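Glutathione S-transferase (Ceriporiopsis subvermispora, PDB 6J3E) binds glutathione and, as a serine-type glutathione S-transferase, probably catalyses its conjugation to electrophilic substrates. Local coordinates at residues A[6-11]-A[41-46]. Numbering follows the deposited sequence.
Sequences QFYDIP and IWVEYP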
# COMPACT_ATOMS: atom_id res chain seq x y z
N GLN A 6 11.23 28.71 4.75
CA GLN A 6 10.95 28.55 6.16
C GLN A 6 10.36 27.16 6.38
O GLN A 6 9.44 26.74 5.66
CB GLN A 6 10.01 29.65 6.63
CG GLN A 6 10.57 31.02 6.35
CD GLN A 6 9.94 32.08 7.21
OE1 GLN A 6 10.59 32.67 8.08
NE2 GLN A 6 8.64 32.31 6.99
N PHE A 7 10.91 26.44 7.35
CA PHE A 7 10.60 25.03 7.58
C PHE A 7 10.20 24.87 9.03
O PHE A 7 11.03 25.05 9.93
CB PHE A 7 11.81 24.14 7.26
CG PHE A 7 11.67 22.72 7.73
CD1 PHE A 7 10.56 21.96 7.42
CD2 PHE A 7 12.70 22.12 8.45
CE1 PHE A 7 10.46 20.64 7.84
CE2 PHE A 7 12.61 20.80 8.87
CZ PHE A 7 11.49 20.06 8.56
N TYR A 8 8.94 24.52 9.27
CA TYR A 8 8.40 24.46 10.62
C TYR A 8 8.48 23.03 11.14
O TYR A 8 8.07 22.08 10.46
CB TYR A 8 6.97 24.99 10.65
CG TYR A 8 6.91 26.45 10.20
CD1 TYR A 8 6.96 26.80 8.85
CD2 TYR A 8 6.83 27.48 11.13
CE1 TYR A 8 6.92 28.13 8.44
CE2 TYR A 8 6.78 28.81 10.73
CZ TYR A 8 6.83 29.13 9.39
OH TYR A 8 6.79 30.45 9.00
N ASP A 9 8.99 22.89 12.36
CA ASP A 9 9.37 21.62 12.94
C ASP A 9 9.06 21.69 14.43
O ASP A 9 8.90 22.77 15.00
CB ASP A 9 10.86 21.33 12.66
CG ASP A 9 11.25 19.87 12.84
OD1 ASP A 9 10.43 19.04 13.30
OD2 ASP A 9 12.42 19.56 12.54
N ILE A 10 8.95 20.51 15.05
CA ILE A 10 8.60 20.36 16.46
C ILE A 10 9.88 20.04 17.22
O ILE A 10 10.51 19.00 16.96
CB ILE A 10 7.58 19.23 16.66
CG1 ILE A 10 6.28 19.52 15.91
CG2 ILE A 10 7.31 18.99 18.13
CD1 ILE A 10 5.34 18.30 15.83
N PRO A 11 10.28 20.87 18.19
CA PRO A 11 11.51 20.57 18.94
C PRO A 11 11.32 19.41 19.90
O PRO A 11 10.23 19.16 20.41
CB PRO A 11 11.77 21.87 19.70
CG PRO A 11 10.38 22.36 20.00
CD PRO A 11 9.55 22.01 18.76
N ILE A 41 11.97 26.76 11.90
CA ILE A 41 11.17 27.47 12.89
C ILE A 41 10.53 26.43 13.82
O ILE A 41 9.71 25.62 13.38
CB ILE A 41 10.09 28.34 12.24
CG1 ILE A 41 10.73 29.36 11.29
CG2 ILE A 41 9.29 29.02 13.30
CD1 ILE A 41 9.81 30.43 10.79
N TRP A 42 10.90 26.47 15.11
CA TRP A 42 10.52 25.44 16.08
C TRP A 42 9.18 25.78 16.71
O TRP A 42 9.02 26.85 17.30
CB TRP A 42 11.61 25.30 17.14
CG TRP A 42 12.93 24.83 16.53
CD1 TRP A 42 14.03 25.60 16.23
CD2 TRP A 42 13.24 23.51 16.07
NE1 TRP A 42 15.01 24.83 15.66
CE2 TRP A 42 14.55 23.54 15.55
CE3 TRP A 42 12.54 22.30 16.07
CZ2 TRP A 42 15.17 22.41 15.04
CZ3 TRP A 42 13.17 21.17 15.58
CH2 TRP A 42 14.46 21.24 15.07
N VAL A 43 8.22 24.86 16.60
CA VAL A 43 6.85 25.10 17.03
C VAL A 43 6.41 23.99 17.98
O VAL A 43 6.52 22.80 17.65
CB VAL A 43 5.89 25.20 15.82
CG1 VAL A 43 4.44 25.30 16.30
CG2 VAL A 43 6.28 26.40 14.95
N GLU A 44 5.91 24.38 19.15
CA GLU A 44 5.42 23.40 20.10
C GLU A 44 4.09 22.83 19.61
O GLU A 44 3.32 23.50 18.91
CB GLU A 44 5.25 24.02 21.48
CG GLU A 44 6.54 24.51 22.13
CD GLU A 44 7.49 23.38 22.51
OE1 GLU A 44 7.05 22.21 22.62
OE2 GLU A 44 8.70 23.66 22.69
N TYR A 45 3.84 21.58 19.98
CA TYR A 45 2.61 20.88 19.60
C TYR A 45 1.35 21.72 19.79
O TYR A 45 0.56 21.81 18.84
CB TYR A 45 2.50 19.57 20.39
CG TYR A 45 2.77 18.34 19.56
CD1 TYR A 45 1.86 17.92 18.60
CD2 TYR A 45 3.95 17.62 19.71
CE1 TYR A 45 2.10 16.79 17.82
CE2 TYR A 45 4.21 16.50 18.93
CZ TYR A 45 3.28 16.08 18.00
OH TYR A 45 3.53 14.97 17.21
N PRO A 46 1.11 22.37 20.93
CA PRO A 46 -0.17 23.07 21.10
C PRO A 46 -0.29 24.36 20.28
O PRO A 46 -1.42 24.86 20.12
CB PRO A 46 -0.21 23.34 22.61
CG PRO A 46 1.22 23.37 23.04
CD PRO A 46 1.97 22.45 22.14
O HOH W 1 8.50 19.87 22.50
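Parallel β-pairing joins the ends of strands 5-9 and 38-42, the latter an outermost strand of the four-stranded sheet within this chain, and runs on into the loops that follow. Three backbone hydrogen bonds make the ladder: Ile41 N gives to Phe7 O, Asp9 N to Ile41 O, and Val43 N to Asp9 O. The last is the shortest, 2.7 Å from Val43 N to Asp9 O, and lies nearly along the C=O axis. On one sheet face Tyr8 and Ile41 lie side by side; Ile41 CG1 sits over a face of the phenol ring, and its CD1 reaches Tyr8 CE2 at 3.4 Å, while Val43 CG2 meets the ring edge. On the other face Asp9 CG, anti to the backbone N (chi1 -162°), lays the carboxylate alongside the Trp42 indole, their planes 24° apart. Its OD1 accepts hydrogen bonds from Ile10 N and Thr24 OG1, and OD2 forms a salt bridge with Arg28. Pro11 CB meets the same indole at CE3 (3.7 Å). Beyond the strands, Ile10 CD1 makes a CH-π contact over the Tyr45 ring, 3.9 Å from its centroid, and a water bridges Pro11 O and Glu44 OE1, which also bonds Ser143. The side chains of Ile10 and Tyr45 lie about 4 Å from those of Leu71 and Arg151, respectively, which bind glutathione, absent from this chain. With helix 22-34 as the connection, the pair forms the β-α-β unit that opens the thioredoxin-like N-terminal domain of glutathione S-transferases.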